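Local coordinates for protein CRISPR system Cmr subunit Cmr1-1 (Pyrococcus furiosus, PDB 4W8Z) that serves as an RNA-binding subunit that, together with Cmr6, caps the type III-B Cmr ribonucleoprotein complex of CRISPR antiviral defence, at residues E10-E15 against L141-L146. Sequence-based numbering, arbitrary orientation.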
ATOM      1  N   GLU A  10       6.398  -5.835 -21.530  1.00 84.40           N
ATOM      2  CA  GLU A  10       6.322  -6.631 -20.307  1.00 82.59           C
ATOM      3  C   GLU A  10       4.871  -6.982 -20.005  1.00 85.43           C
ATOM      4  O   GLU A  10       4.005  -6.109 -20.012  1.00 94.82           O
ATOM      5  CB  GLU A  10       6.932  -5.868 -19.131  1.00 84.10           C
ATOM      6  CG  GLU A  10       8.351  -5.390 -19.359  1.00 85.30           C
ATOM      7  CD  GLU A  10       9.380  -6.456 -19.048  1.00 97.31           C
ATOM      8  OE1 GLU A  10       9.408  -6.932 -17.891  1.00 94.59           O
ATOM      9  OE2 GLU A  10      10.160  -6.818 -19.959  1.00 99.14           O
ATOM     10  N   GLU A  11       4.599  -8.254 -19.740  1.00 86.45           N
ATOM     11  CA  GLU A  11       3.226  -8.692 -19.526  1.00 88.73           C
ATOM     12  C   GLU A  11       3.050  -9.383 -18.176  1.00 83.10           C
ATOM     13  O   GLU A  11       3.897 -10.170 -17.757  1.00 88.72           O
ATOM     14  CB  GLU A  11       2.791  -9.624 -20.655  1.00 97.27           C
ATOM     15  CG  GLU A  11       3.193  -9.152 -22.047  1.00108.88           C
ATOM     16  CD  GLU A  11       2.571  -9.988 -23.150  1.00119.63           C
ATOM     17  OE1 GLU A  11       1.325 -10.030 -23.231  1.00124.36           O
ATOM     18  OE2 GLU A  11       3.326 -10.603 -23.932  1.00116.95           O
ATOM     19  N   PHE A  12       1.945  -9.082 -17.501  1.00 80.38           N
ATOM     20  CA  PHE A  12       1.671  -9.642 -16.181  1.00 77.81           C
ATOM     21  C   PHE A  12       0.213 -10.043 -16.006  1.00 81.08           C
ATOM     22  O   PHE A  12      -0.689  -9.388 -16.525  1.00 81.98           O
ATOM     23  CB  PHE A  12       2.031  -8.638 -15.081  1.00 80.16           C
ATOM     24  CG  PHE A  12       3.475  -8.243 -15.060  1.00 75.82           C
ATOM     25  CD1 PHE A  12       4.380  -8.924 -14.267  1.00 68.23           C
ATOM     26  CD2 PHE A  12       3.927  -7.180 -15.826  1.00 71.53           C
ATOM     27  CE1 PHE A  12       5.709  -8.562 -14.243  1.00 67.55           C
ATOM     28  CE2 PHE A  12       5.256  -6.812 -15.806  1.00 74.22           C
ATOM     29  CZ  PHE A  12       6.148  -7.503 -15.014  1.00 75.58           C
ATOM     30  N   GLU A  13      -0.011 -11.120 -15.262  1.00 76.36           N
ATOM     31  CA  GLU A  13      -1.332 -11.402 -14.720  1.00 77.14           C
ATOM     32  C   GLU A  13      -1.262 -11.320 -13.204  1.00 76.59           C
ATOM     33  O   GLU A  13      -0.525 -12.079 -12.572  1.00 72.81           O
ATOM     34  CB  GLU A  13      -1.840 -12.778 -15.151  1.00 80.28           C
ATOM     35  CG  GLU A  13      -2.774 -12.755 -16.345  1.00 84.50           C
ATOM     36  CD  GLU A  13      -3.639 -14.001 -16.429  1.00 98.27           C
ATOM     37  OE1 GLU A  13      -3.808 -14.542 -17.546  1.00109.84           O
ATOM     38  OE2 GLU A  13      -4.157 -14.433 -15.375  1.00 91.74           O
ATOM     39  N   ILE A  14      -2.004 -10.387 -12.618  1.00 74.84           N
ATOM     40  CA  ILE A  14      -2.055 -10.297 -11.165  1.00 75.84           C
ATOM     41  C   ILE A  14      -3.407 -10.780 -10.656  1.00 77.36           C
ATOM     42  O   ILE A  14      -4.404 -10.744 -11.373  1.00 80.05           O
ATOM     43  CB  ILE A  14      -1.778  -8.865 -10.659  1.00 70.32           C
ATOM     44  CG1 ILE A  14      -3.004  -7.969 -10.845  1.00 81.70           C
ATOM     45  CG2 ILE A  14      -0.559  -8.284 -11.357  1.00 69.04           C
ATOM     46  CD1 ILE A  14      -2.827  -6.565 -10.292  1.00 74.70           C
ATOM     47  N   GLU A  15      -3.425 -11.265  -9.422  1.00 76.34           N
ATOM     48  CA  GLU A  15      -4.633 -11.810  -8.829  1.00 77.76           C
ATOM     49  C   GLU A  15      -4.861 -11.194  -7.453  1.00 85.93           C
ATOM     50  O   GLU A  15      -3.909 -10.955  -6.705  1.00 83.99           O
ATOM     51  CB  GLU A  15      -4.534 -13.334  -8.734  1.00 81.98           C
ATOM     52  CG  GLU A  15      -5.697 -14.002  -8.024  1.00 88.59           C
ATOM     53  CD  GLU A  15      -5.537 -15.511  -7.924  1.00 95.39           C
ATOM     54  OE1 GLU A  15      -5.270 -16.156  -8.961  1.00 90.99           O
ATOM     55  OE2 GLU A  15      -5.669 -16.050  -6.803  1.00 99.51           O
ATOM     56  N   LEU A 141      11.994   0.947 -15.252  1.00 80.37           N
ATOM     57  CA  LEU A 141      11.410   1.727 -14.168  1.00 83.80           C
ATOM     58  C   LEU A 141       9.910   1.469 -14.002  1.00 86.48           C
ATOM     59  O   LEU A 141       9.381   1.512 -12.891  1.00 87.19           O
ATOM     60  CB  LEU A 141      11.664   3.216 -14.401  1.00 77.46           C
ATOM     61  CG  LEU A 141      13.123   3.657 -14.280  1.00 73.52           C
ATOM     62  CD1 LEU A 141      13.294   5.085 -14.755  1.00 70.53           C
ATOM     63  CD2 LEU A 141      13.590   3.508 -12.848  1.00 69.88           C
ATOM     64  N   ALA A 142       9.227   1.204 -15.109  1.00 85.22           N
ATOM     65  CA  ALA A 142       7.804   0.890 -15.068  1.00 82.95           C
ATOM     66  C   ALA A 142       7.572  -0.446 -14.367  1.00 81.41           C
ATOM     67  O   ALA A 142       6.696  -0.568 -13.512  1.00 80.14           O
ATOM     68  CB  ALA A 142       7.224   0.865 -16.474  1.00 76.99           C
ATOM     69  N   THR A 143       8.371  -1.444 -14.732  1.00 78.32           N
ATOM     70  CA  THR A 143       8.248  -2.780 -14.161  1.00 79.47           C
ATOM     71  C   THR A 143       8.620  -2.792 -12.678  1.00 73.09           C
ATOM     72  O   THR A 143       7.954  -3.442 -11.867  1.00 75.58           O
ATOM     73  CB  THR A 143       9.117  -3.793 -14.936  1.00 78.71           C
ATOM     74  OG1 THR A 143       8.448  -4.152 -16.151  1.00 84.04           O
ATOM     75  CG2 THR A 143       9.352  -5.051 -14.124  1.00 75.68           C
ATOM     76  N   LEU A 144       9.671  -2.061 -12.324  1.00 66.52           N
ATOM     77  CA  LEU A 144      10.056  -1.923 -10.925  1.00 62.18           C
ATOM     78  C   LEU A 144       8.910  -1.338 -10.112  1.00 66.16           C
ATOM     79  O   LEU A 144       8.622  -1.799  -9.008  1.00 67.66           O
ATOM     80  CB  LEU A 144      11.303  -1.053 -10.793  1.00 59.45           C
ATOM     81  CG  LEU A 144      12.626  -1.777 -11.049  1.00 65.50           C
ATOM     82  CD1 LEU A 144      13.747  -0.789 -11.251  1.00 71.66           C
ATOM     83  CD2 LEU A 144      12.950  -2.716  -9.898  1.00 68.91           C
ATOM     84  N   SER A 145       8.253  -0.325 -10.672  1.00 75.96           N
ATOM     85  CA  SER A 145       7.088   0.285 -10.036  1.00 68.62           C
ATOM     86  C   SER A 145       5.999  -0.740  -9.766  1.00 74.01           C
ATOM     87  O   SER A 145       5.502  -0.845  -8.642  1.00 80.67           O
ATOM     88  CB  SER A 145       6.533   1.405 -10.908  1.00 71.39           C
ATOM     89  OG  SER A 145       7.468   2.460 -11.015  1.00 76.92           O
ATOM     90  N   LEU A 146       5.634  -1.492 -10.800  1.00 72.56           N
ATOM     91  CA  LEU A 146       4.608  -2.522 -10.679  1.00 66.62           C
ATOM     92  C   LEU A 146       5.021  -3.606  -9.691  1.00 66.68           C
ATOM     93  O   LEU A 146       4.196  -4.080  -8.907  1.00 64.78           O
ATOM     94  CB  LEU A 146       4.305  -3.146 -12.040  1.00 66.16           C
ATOM     95  CG  LEU A 146       3.327  -4.321 -12.039  1.00 63.40           C
ATOM     96  CD1 LEU A 146       2.011  -3.945 -11.388  1.00 61.80           C
ATOM     97  CD2 LEU A 146       3.093  -4.777 -13.453  1.00 78.56           C
TER
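Phe12 meets Leu146 where central strand 8-16 packs on helix 136-152 in the ferredoxin-like (beta-alpha-beta-beta-alpha-beta) fold of RAMP proteins, its antiparallel sheet ordered 2-3-1-4. The two axes run nearly parallel, 14° apart, and 10.4 Å at closest approach. Leu146 CD2 lies over one face of the Phe12 ring, 3.9 Å from its centroid and 27° off the normal, a CH-pi contact; its offset toward the rim brings it closest to Phe12 CD2, at 3.5 Å. With CG anti to the backbone N (chi1 175°), Leu146 extends toward the strand. Thr143 CG2 reaches the same ring obliquely, 4.1 Å from Phe12 CZ.

Thr143 OG1 makes a weak hydrogen bond with Glu10 OE1, at 3.4 Å, but the same proton could instead go, also weakly, to Ile139 O. Glu10 OE1 has its stronger partner in Ser173 OG; OE2 takes weak bonds from Glu174 N and Val175 N. Backbone bonds of Glu10 with Leu131 and Phe12 with Val129 pair the strand with antiparallel 126-133, while Leu144 packs on Ile205 of helix 188-206. Inside the helix, Leu141 O accepts hydrogen bonds from Ser145 N and, from the opposite face of its carbonyl plane, Ser145 OG at 2.8 Å.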